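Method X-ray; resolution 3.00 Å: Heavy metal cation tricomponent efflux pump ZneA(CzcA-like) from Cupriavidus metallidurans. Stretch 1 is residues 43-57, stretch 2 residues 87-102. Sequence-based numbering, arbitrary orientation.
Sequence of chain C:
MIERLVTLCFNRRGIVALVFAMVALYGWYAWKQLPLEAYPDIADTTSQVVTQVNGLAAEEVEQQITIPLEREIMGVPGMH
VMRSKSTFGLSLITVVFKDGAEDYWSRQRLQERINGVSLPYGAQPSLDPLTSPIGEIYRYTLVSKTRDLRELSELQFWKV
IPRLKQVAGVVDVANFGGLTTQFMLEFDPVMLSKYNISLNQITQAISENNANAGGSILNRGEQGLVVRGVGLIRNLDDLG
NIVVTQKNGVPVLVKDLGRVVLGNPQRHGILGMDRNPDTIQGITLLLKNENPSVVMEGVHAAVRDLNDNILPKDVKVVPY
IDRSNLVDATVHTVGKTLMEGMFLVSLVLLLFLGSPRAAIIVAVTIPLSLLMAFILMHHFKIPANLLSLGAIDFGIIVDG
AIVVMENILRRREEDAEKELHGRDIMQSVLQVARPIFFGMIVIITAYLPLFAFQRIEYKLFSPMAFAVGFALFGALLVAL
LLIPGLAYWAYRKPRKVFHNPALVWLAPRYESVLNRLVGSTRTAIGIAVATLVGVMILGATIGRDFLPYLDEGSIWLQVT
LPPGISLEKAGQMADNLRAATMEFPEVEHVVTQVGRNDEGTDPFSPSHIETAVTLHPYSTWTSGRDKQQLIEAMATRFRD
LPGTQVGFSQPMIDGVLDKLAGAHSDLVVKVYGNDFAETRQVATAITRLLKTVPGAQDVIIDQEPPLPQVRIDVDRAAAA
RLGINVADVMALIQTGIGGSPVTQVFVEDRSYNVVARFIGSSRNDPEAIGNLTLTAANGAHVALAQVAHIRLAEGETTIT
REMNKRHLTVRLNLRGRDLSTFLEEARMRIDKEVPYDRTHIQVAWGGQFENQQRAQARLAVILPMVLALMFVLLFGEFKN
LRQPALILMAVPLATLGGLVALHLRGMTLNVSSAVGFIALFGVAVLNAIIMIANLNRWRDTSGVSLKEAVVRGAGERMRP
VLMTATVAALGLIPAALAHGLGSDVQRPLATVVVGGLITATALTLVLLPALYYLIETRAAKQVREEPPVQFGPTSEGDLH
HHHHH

Stretch 1 (43-57) ADTTSQVVTQVNGLA
Stretch 2, residues 87-102: TFGLSLITVVFKDGAE

Residues 46-52 and 90-97 of the heavy metal efflux pump ZneA form neighbouring antiparallel strands, their N-to-C directions 165° apart and their axes approaching to 4.6 Å. The register pairs Thr-46 with Val-96, Gln-48 with Thr-94, Val-50 with Leu-92 and Gln-52 with Leu-90 as non-hydrogen-bonded pairs, with CA-CA separations of 4.1-4.6 Å. Between them lie the hydrogen-bonded pairs Ser-47/Val-95, Val-49/Ile-93 and Thr-51/Ser-91, with CA of Ser-47 5.5 Å from CA of Val-95, CA of Val-49 5.2 Å from CA of Ile-93 and CA of Thr-51 5.1 Å from CA of Ser-91. Each of these three closes a two-bond ring: N to O is 2.9 Å from Ser-47 N to Val-95 O and from Val-95 N to Ser-47 O, and likewise 2.9 Å for both bonds of Val-49 with Ile-93 and both of Thr-51 with Ser-91. Strand phi/psi values lie mostly near -110/125, although Leu-90 is more extended at -167/170.

Backbone hydrogen bonds continue beyond the paired residues at both ends. Phe-97 N donates to Thr-45 O at 2.8 Å. At the other end, Val-53 N donates to Gly-89 O (2.8 Å, with a bent angle of 133°), and Gly-89 N donates to Leu-56 O (2.8 Å). Here two type II turns meet, Val-53 to Leu-56 and Thr-87 to Leu-90. Their third residues, Gly-55 (80/-4) and Gly-89 (102/-43), have positive phi; a CB on Gly-89 would jam against the preceding carbonyl. A third type II turn, Lys-98 to Ala-101, follows the second strand.

Side chains alternate across the sheet. Ser-47, Val-49, Thr-51, Ser-91, Ile-93 and Val-95 share one face, where Val-49 (p) packs its CG1 3.5 Å from CB of Ile-93 (m, t). The opposite face carries Thr-46, Gln-48, Val-50, Gln-52, Leu-90, Leu-92, Thr-94 and Val-96. There Val-50 (t) reaches diagonally, its CG1 lying 3.9 Å from CD1 of Leu-90 (p, t), and Thr-46 (t) donates from OG1 to Val-95 O at 3.1 Å, so this carbonyl also accepts a side-chain bond. Gln-52 (t, t) reaches forward along its own chain, NE2 donating to Asn-54 OD1 at 2.5 Å.

Aromatic rings flank the ladder. Phe-97 (m, chi2 78°) presents its edge to the backbone of Thr-45, Thr-46 and Ser-47, with CD1 4.4 Å from Thr-46 CA. Phe-88 (t, chi2 84°) meets Ala-57 CA at its ring edge, 3.5 Å from CD1. Thr-45 (m) points toward the second stretch and makes a weak hydrogen bond from OG1 to Ala-101 O (3.4 Å). Nearby, like charges approach, Asp-44 OD2 lying 4.3 Å from Asp-99 OD1.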

ATOM      1  N   ALA C  43     -15.523  14.508   7.687  1.00 51.71           N
ATOM      2  CA  ALA C  43     -14.752  14.894   6.508  1.00 49.47           C
ATOM      3  C   ALA C  43     -14.663  13.822   5.432  1.00 51.30           C
ATOM      4  O   ALA C  43     -14.813  12.630   5.707  1.00 66.49           O
ATOM      5  CB  ALA C  43     -13.357  15.303   6.924  1.00 53.51           C
ATOM      6  N   ASP C  44     -14.407  14.267   4.206  1.00 42.98           N
ATOM      7  CA  ASP C  44     -14.124  13.378   3.094  1.00 53.67           C
ATOM      8  C   ASP C  44     -12.612  13.325   2.892  1.00 55.93           C
ATOM      9  O   ASP C  44     -11.881  14.152   3.436  1.00 56.09           O
ATOM     10  CB  ASP C  44     -14.818  13.879   1.829  1.00 67.45           C
ATOM     11  CG  ASP C  44     -16.315  14.045   2.016  1.00 85.73           C
ATOM     12  OD1 ASP C  44     -16.876  15.032   1.488  1.00 90.96           O
ATOM     13  OD2 ASP C  44     -16.930  13.191   2.690  1.00 89.64           O
ATOM     14  N   THR C  45     -12.146  12.351   2.118  1.00 52.53           N
ATOM     15  CA  THR C  45     -10.718  12.186   1.885  1.00 41.25           C
ATOM     16  C   THR C  45     -10.158  13.307   1.013  1.00 63.87           C
ATOM     17  O   THR C  45     -10.367  13.328  -0.200  1.00 65.84           O
ATOM     18  CB  THR C  45     -10.429  10.853   1.210  1.00 47.96           C
ATOM     19  OG1 THR C  45     -11.294   9.855   1.760  1.00 62.69           O
ATOM     20  CG2 THR C  45      -8.982  10.451   1.440  1.00 45.81           C
ATOM     21  N   THR C  46      -9.438  14.233   1.641  1.00 66.26           N
ATOM     22  CA  THR C  46      -8.886  15.389   0.940  1.00 52.61           C
ATOM     23  C   THR C  46      -7.411  15.630   1.241  1.00 42.99           C
ATOM     24  O   THR C  46      -6.893  15.188   2.265  1.00 47.46           O
ATOM     25  CB  THR C  46      -9.670  16.676   1.268  1.00 40.23           C
ATOM     26  OG1 THR C  46      -8.977  17.804   0.725  1.00 39.93           O
ATOM     27  CG2 THR C  46      -9.806  16.853   2.775  1.00 35.87           C
ATOM     28  N   SER C  47      -6.745  16.336   0.339  1.00 36.59           N
ATOM     29  CA  SER C  47      -5.356  16.715   0.534  1.00 39.41           C
ATOM     30  C   SER C  47      -5.027  17.909  -0.345  1.00 38.07           C
ATOM     31  O   SER C  47      -5.501  18.006  -1.479  1.00 48.48           O
ATOM     32  CB  SER C  47      -4.423  15.550   0.213  1.00 36.80           C
ATOM     33  OG  SER C  47      -3.091  15.869   0.555  1.00 35.94           O
ATOM     34  N   GLN C  48      -4.227  18.830   0.183  1.00 37.46           N
ATOM     35  CA  GLN C  48      -3.860  20.030  -0.566  1.00 42.03           C
ATOM     36  C   GLN C  48      -2.346  20.182  -0.745  1.00 41.90           C
ATOM     37  O   GLN C  48      -1.555  19.806   0.128  1.00 32.89           O
ATOM     38  CB  GLN C  48      -4.480  21.295   0.053  1.00 32.15           C
ATOM     39  CG  GLN C  48      -4.575  21.273   1.575  1.00 54.99           C
ATOM     40  CD  GLN C  48      -5.022  22.599   2.160  1.00 51.09           C
ATOM     41  OE1 GLN C  48      -5.221  23.573   1.435  1.00 43.88           O
ATOM     42  NE2 GLN C  48      -5.180  22.645   3.483  1.00 45.55           N
ATOM     43  N   VAL C  49      -1.961  20.716  -1.902  1.00 40.51           N
ATOM     44  CA  VAL C  49      -0.560  20.979  -2.219  1.00 45.39           C
ATOM     45  C   VAL C  49      -0.225  22.468  -2.110  1.00 42.25           C
ATOM     46  O   VAL C  49      -0.954  23.322  -2.611  1.00 45.65           O
ATOM     47  CB  VAL C  49      -0.162  20.431  -3.618  1.00 45.10           C
ATOM     48  CG1 VAL C  49      -1.288  20.607  -4.613  1.00 37.08           C
ATOM     49  CG2 VAL C  49       1.109  21.105  -4.129  1.00 47.03           C
ATOM     50  N   VAL C  50       0.883  22.762  -1.440  1.00 32.34           N
ATOM     51  CA  VAL C  50       1.274  24.134  -1.179  1.00 49.97           C
ATOM     52  C   VAL C  50       2.533  24.497  -1.954  1.00 65.49           C
ATOM     53  O   VAL C  50       3.623  24.001  -1.657  1.00 69.34           O
ATOM     54  CB  VAL C  50       1.537  24.356   0.321  1.00 43.05           C
ATOM     55  CG1 VAL C  50       1.528  25.837   0.649  1.00 28.79           C
ATOM     56  CG2 VAL C  50       0.501  23.621   1.148  1.00 29.49           C
ATOM     57  N   THR C  51       2.373  25.354  -2.960  1.00 69.85           N
ATOM     58  CA  THR C  51       3.515  25.924  -3.658  1.00 57.84           C
ATOM     59  C   THR C  51       3.719  27.331  -3.125  1.00 48.87           C
ATOM     60  O   THR C  51       3.062  28.270  -3.572  1.00 38.03           O
ATOM     61  CB  THR C  51       3.296  25.993  -5.184  1.00 53.78           C
ATOM     62  OG1 THR C  51       2.815  24.734  -5.669  1.00 55.87           O
ATOM     63  CG2 THR C  51       4.599  26.328  -5.883  1.00 46.40           C
ATOM     64  N   GLN C  52       4.621  27.472  -2.159  1.00 51.11           N
ATOM     65  CA  GLN C  52       4.843  28.754  -1.500  1.00 54.68           C
ATOM     66  C   GLN C  52       6.046  29.510  -2.050  1.00 63.84           C
ATOM     67  O   GLN C  52       7.168  29.015  -2.015  1.00 77.31           O
ATOM     68  CB  GLN C  52       5.008  28.557   0.006  1.00 52.59           C
ATOM     69  CG  GLN C  52       5.588  29.762   0.722  1.00 59.32           C
ATOM     70  CD  GLN C  52       5.587  29.608   2.229  1.00 71.68           C
ATOM     71  OE1 GLN C  52       4.912  28.736   2.775  1.00 76.10           O
ATOM     72  NE2 GLN C  52       6.344  30.458   2.911  1.00 76.72           N
ATOM     73  N   VAL C  53       5.802  30.716  -2.554  1.00 73.67           N
ATOM     74  CA  VAL C  53       6.881  31.600  -2.989  1.00 83.25           C
ATOM     75  C   VAL C  53       6.901  32.878  -2.139  1.00 92.14           C
ATOM     76  O   VAL C  53       6.062  33.763  -2.310  1.00 90.12           O
ATOM     77  CB  VAL C  53       6.762  31.968  -4.482  1.00 71.70           C
ATOM     78  CG1 VAL C  53       8.062  32.561  -4.964  1.00 67.41           C
ATOM     79  CG2 VAL C  53       6.406  30.744  -5.315  1.00 63.90           C
ATOM     80  N   ASN C  54       7.864  32.963  -1.227  1.00102.16           N
ATOM     81  CA  ASN C  54       7.904  34.030  -0.226  1.00109.04           C
ATOM     82  C   ASN C  54       8.048  35.441  -0.799  1.00118.55           C
ATOM     83  O   ASN C  54       8.954  35.711  -1.587  1.00126.17           O
ATOM     84  CB  ASN C  54       9.030  33.773   0.783  1.00105.94           C
ATOM     85  CG  ASN C  54       9.060  32.336   1.278  1.00101.04           C
ATOM     86  OD1 ASN C  54       8.245  31.936   2.110  1.00 98.81           O
ATOM     87  ND2 ASN C  54      10.014  31.557   0.775  1.00 97.37           N
ATOM     88  N   GLY C  55       7.150  36.335  -0.394  1.00118.06           N
ATOM     89  CA  GLY C  55       7.257  37.744  -0.736  1.00115.57           C
ATOM     90  C   GLY C  55       6.777  38.119  -2.128  1.00106.78           C
ATOM     91  O   GLY C  55       6.756  39.299  -2.488  1.00106.86           O
ATOM     92  N   LEU C  56       6.384  37.117  -2.908  1.00 83.78           N
ATOM     93  CA  LEU C  56       5.965  37.338  -4.288  1.00 57.18           C
ATOM     94  C   LEU C  56       4.460  37.592  -4.372  1.00 46.37           C
ATOM     95  O   LEU C  56       3.691  37.018  -3.600  1.00 60.80           O
ATOM     96  CB  LEU C  56       6.372  36.145  -5.159  1.00 46.80           C
ATOM     97  CG  LEU C  56       7.079  36.512  -6.465  1.00 42.82           C
ATOM     98  CD1 LEU C  56       7.918  35.357  -6.986  1.00 37.76           C
ATOM     99  CD2 LEU C  56       6.068  36.948  -7.503  1.00 34.49           C
ATOM    100  N   ALA C  57       4.046  38.449  -5.305  1.00 33.95           N
ATOM    101  CA  ALA C  57       2.636  38.821  -5.445  1.00 47.18           C
ATOM    102  C   ALA C  57       1.764  37.806  -6.213  1.00 75.56           C
ATOM    103  O   ALA C  57       2.200  36.689  -6.513  1.00 85.75           O
ATOM    104  CB  ALA C  57       2.513  40.202  -6.052  1.00 45.75           C
ATOM    105  N   THR C  87      -2.379  33.510  -5.068  1.00 30.25           N
ATOM    106  CA  THR C  87      -2.275  34.802  -4.404  1.00 46.80           C
ATOM    107  C   THR C  87      -0.862  35.154  -3.941  1.00 59.06           C
ATOM    108  O   THR C  87       0.071  34.353  -4.057  1.00 69.29           O
ATOM    109  CB  THR C  87      -3.210  34.874  -3.172  1.00 42.49           C
ATOM    110  OG1 THR C  87      -2.994  36.109  -2.475  1.00 52.43           O
ATOM    111  CG2 THR C  87      -2.934  33.713  -2.232  1.00 36.70           C
ATOM    112  N   PHE C  88      -0.731  36.373  -3.419  1.00 64.31           N
ATOM    113  CA  PHE C  88       0.495  36.851  -2.794  1.00 68.89           C
ATOM    114  C   PHE C  88       0.949  35.826  -1.770  1.00 62.37           C
ATOM    115  O   PHE C  88       0.194  35.446  -0.869  1.00 44.50           O
ATOM    116  CB  PHE C  88       0.246  38.217  -2.133  1.00 81.04           C
ATOM    117  CG  PHE C  88       1.429  38.771  -1.369  1.00 74.24           C
ATOM    118  CD1 PHE C  88       2.434  39.467  -2.024  1.00 64.38           C
ATOM    119  CD2 PHE C  88       1.510  38.633   0.012  1.00 63.79           C
ATOM    120  CE1 PHE C  88       3.514  39.992  -1.321  1.00 55.71           C
ATOM    121  CE2 PHE C  88       2.587  39.155   0.720  1.00 50.13           C
ATOM    122  CZ  PHE C  88       3.589  39.835   0.051  1.00 47.06           C
ATOM    123  N   GLY C  89       2.176  35.354  -1.940  1.00 72.37           N
ATOM    124  CA  GLY C  89       2.716  34.343  -1.060  1.00 79.49           C
ATOM    125  C   GLY C  89       2.712  32.950  -1.658  1.00 78.99           C
ATOM    126  O   GLY C  89       3.703  32.230  -1.531  1.00 79.39           O
ATOM    127  N   LEU C  90       1.622  32.562  -2.322  1.00 65.97           N
ATOM    128  CA  LEU C  90       1.470  31.152  -2.674  1.00 49.01           C
ATOM    129  C   LEU C  90       0.394  30.754  -3.684  1.00 46.31           C
ATOM    130  O   LEU C  90      -0.476  31.532  -4.067  1.00 41.18           O
ATOM    131  CB  LEU C  90       1.234  30.329  -1.405  1.00 37.58           C
ATOM    132  CG  LEU C  90      -0.211  30.294  -0.914  1.00 34.27           C
ATOM    133  CD1 LEU C  90      -0.376  29.220   0.128  1.00 43.57           C
ATOM    134  CD2 LEU C  90      -0.634  31.629  -0.348  1.00 39.23           C
ATOM    135  N   SER C  91       0.489  29.492  -4.089  1.00 56.01           N
ATOM    136  CA  SER C  91      -0.548  28.791  -4.826  1.00 47.36           C
ATOM    137  C   SER C  91      -0.882  27.522  -4.062  1.00 44.94           C
ATOM    138  O   SER C  91      -0.049  26.620  -3.968  1.00 48.97           O
ATOM    139  CB  SER C  91      -0.041  28.393  -6.202  1.00 45.90           C
ATOM    140  OG  SER C  91      -0.628  27.167  -6.599  1.00 37.80           O
ATOM    141  N   LEU C  92      -2.086  27.452  -3.504  1.00 31.35           N
ATOM    142  CA  LEU C  92      -2.498  26.247  -2.789  1.00 32.93           C
ATOM    143  C   LEU C  92      -3.650  25.540  -3.497  1.00 37.13           C
ATOM    144  O   LEU C  92      -4.694  26.136  -3.778  1.00 37.89           O
ATOM    145  CB  LEU C  92      -2.812  26.524  -1.309  1.00 29.81           C
ATOM    146  CG  LEU C  92      -4.036  27.314  -0.859  1.00 29.08           C
ATOM    147  CD1 LEU C  92      -4.250  27.121   0.622  1.00 28.02           C
ATOM    148  CD2 LEU C  92      -3.854  28.775  -1.163  1.00 28.59           C
ATOM    149  N   ILE C  93      -3.441  24.264  -3.801  1.00 33.61           N
ATOM    150  CA  ILE C  93      -4.411  23.506  -4.576  1.00 37.64           C
ATOM    151  C   ILE C  93      -5.067  22.436  -3.728  1.00 36.89           C
ATOM    152  O   ILE C  93      -4.389  21.569  -3.192  1.00 45.20           O
ATOM    153  CB  ILE C  93      -3.746  22.839  -5.788  1.00 42.89           C
ATOM    154  CG1 ILE C  93      -3.321  23.896  -6.814  1.00 43.75           C
ATOM    155  CG2 ILE C  93      -4.670  21.806  -6.403  1.00 41.43           C
ATOM    156  CD1 ILE C  93      -2.581  23.333  -8.005  1.00 39.44           C
ATOM    157  N   THR C  94      -6.388  22.502  -3.598  1.00 35.11           N
ATOM    158  CA  THR C  94      -7.122  21.526  -2.806  1.00 43.93           C
ATOM    159  C   THR C  94      -7.681  20.422  -3.698  1.00 44.93           C
ATOM    160  O   THR C  94      -8.292  20.702  -4.727  1.00 38.30           O
ATOM    161  CB  THR C  94      -8.270  22.187  -2.013  1.00 34.34           C
ATOM    162  OG1 THR C  94      -7.723  23.069  -1.026  1.00 38.18           O
ATOM    163  CG2 THR C  94      -9.116  21.139  -1.314  1.00 34.83           C
ATOM    164  N   VAL C  95      -7.453  19.167  -3.310  1.00 47.83           N
ATOM    165  CA  VAL C  95      -8.061  18.040  -4.011  1.00 50.73           C
ATOM    166  C   VAL C  95      -8.844  17.161  -3.055  1.00 46.64           C
ATOM    167  O   VAL C  95      -8.290  16.662  -2.083  1.00 43.79           O
ATOM    168  CB  VAL C  95      -7.020  17.159  -4.724  1.00 54.63           C
ATOM    169  CG1 VAL C  95      -7.669  15.866  -5.213  1.00 54.76           C
ATOM    170  CG2 VAL C  95      -6.398  17.910  -5.883  1.00 66.10           C
ATOM    171  N   VAL C  96     -10.132  16.981  -3.331  1.00 40.93           N
ATOM    172  CA  VAL C  96     -10.939  16.028  -2.583  1.00 41.50           C
ATOM    173  C   VAL C  96     -11.242  14.832  -3.477  1.00 43.84           C
ATOM    174  O   VAL C  96     -11.503  14.988  -4.671  1.00 45.15           O
ATOM    175  CB  VAL C  96     -12.221  16.677  -1.999  1.00 40.99           C
ATOM    176  CG1 VAL C  96     -12.377  18.103  -2.498  1.00 40.20           C
ATOM    177  CG2 VAL C  96     -13.460  15.851  -2.321  1.00 46.68           C
ATOM    178  N   PHE C  97     -11.177  13.639  -2.889  1.00 56.28           N
ATOM    179  CA  PHE C  97     -11.261  12.380  -3.629  1.00 53.95           C
ATOM    180  C   PHE C  97     -12.634  11.720  -3.539  1.00 50.31           C
ATOM    181  O   PHE C  97     -13.519  12.197  -2.830  1.00 47.80           O
ATOM    182  CB  PHE C  97     -10.203  11.401  -3.122  1.00 46.71           C
ATOM    183  CG  PHE C  97      -8.790  11.839  -3.382  1.00 49.29           C
ATOM    184  CD1 PHE C  97      -8.188  12.799  -2.588  1.00 43.59           C
ATOM    185  CD2 PHE C  97      -8.058  11.279  -4.414  1.00 53.02           C
ATOM    186  CE1 PHE C  97      -6.888  13.200  -2.826  1.00 42.92           C
ATOM    187  CE2 PHE C  97      -6.753  11.675  -4.651  1.00 53.29           C
ATOM    188  CZ  PHE C  97      -6.169  12.636  -3.856  1.00 44.46           C
ATOM    189  N   LYS C  98     -12.807  10.626  -4.273  1.00 50.50           N
ATOM    190  CA  LYS C  98     -14.036   9.845  -4.196  1.00 54.20           C
ATOM    191  C   LYS C  98     -14.005   9.039  -2.911  1.00 51.79           C
ATOM    192  O   LYS C  98     -12.969   8.948  -2.267  1.00 50.46           O
ATOM    193  CB  LYS C  98     -14.171   8.913  -5.405  1.00 64.29           C
ATOM    194  CG  LYS C  98     -15.030   9.459  -6.539  1.00 74.07           C
ATOM    195  CD  LYS C  98     -16.489   9.606  -6.115  1.00 81.50           C
ATOM    196  CE  LYS C  98     -17.350  10.159  -7.247  1.00 83.86           C
ATOM    197  NZ  LYS C  98     -18.751  10.422  -6.808  1.00 81.53           N
ATOM    198  N   ASP C  99     -15.140   8.460  -2.535  1.00 53.01           N
ATOM    199  CA  ASP C  99     -15.204   7.651  -1.322  1.00 67.06           C
ATOM    200  C   ASP C  99     -14.631   6.251  -1.527  1.00 77.65           C
ATOM    201  O   ASP C  99     -14.778   5.649  -2.597  1.00 56.60           O
ATOM    202  CB  ASP C  99     -16.630   7.582  -0.775  1.00 74.36           C
ATOM    203  CG  ASP C  99     -16.874   8.592   0.327  1.00 91.90           C
ATOM    204  OD1 ASP C  99     -16.119   9.588   0.401  1.00 99.64           O
ATOM    205  OD2 ASP C  99     -17.817   8.390   1.122  1.00 92.42           O
ATOM    206  N   GLY C 100     -13.971   5.745  -0.489  1.00 90.81           N
ATOM    207  CA  GLY C 100     -13.280   4.473  -0.567  1.00 98.83           C
ATOM    208  C   GLY C 100     -11.813   4.683  -0.876  1.00 97.84           C
ATOM    209  O   GLY C 100     -11.004   3.761  -0.766  1.00104.07           O
ATOM    210  N   ALA C 101     -11.470   5.906  -1.267  1.00 87.97           N
ATOM    211  CA  ALA C 101     -10.089   6.252  -1.578  1.00 84.58           C
ATOM    212  C   ALA C 101      -9.276   6.383  -0.299  1.00 89.22           C
ATOM    213  O   ALA C 101      -9.472   7.319   0.477  1.00 82.07           O
ATOM    214  CB  ALA C 101     -10.027   7.538  -2.387  1.00 71.41           C
ATOM    215  N   GLU C 102      -8.365   5.438  -0.088  1.00 92.54           N
ATOM    216  CA  GLU C 102      -7.545   5.403   1.116  1.00 84.62           C
ATOM    217  C   GLU C 102      -6.576   6.589   1.148  1.00 73.07           C
ATOM    218  O   GLU C 102      -6.053   7.001   0.110  1.00 68.49           O
ATOM    219  CB  GLU C 102      -6.800   4.069   1.204  1.00 87.80           C
ATOM    220  CG  GLU C 102      -6.276   3.730   2.588  1.00 91.01           C
ATOM    221  CD  GLU C 102      -4.965   4.420   2.900  1.00 93.39           C
ATOM    222  OE1 GLU C 102      -4.001   4.246   2.121  1.00 91.25           O
ATOM    223  OE2 GLU C 102      -4.905   5.146   3.916  1.00 94.71           O
TER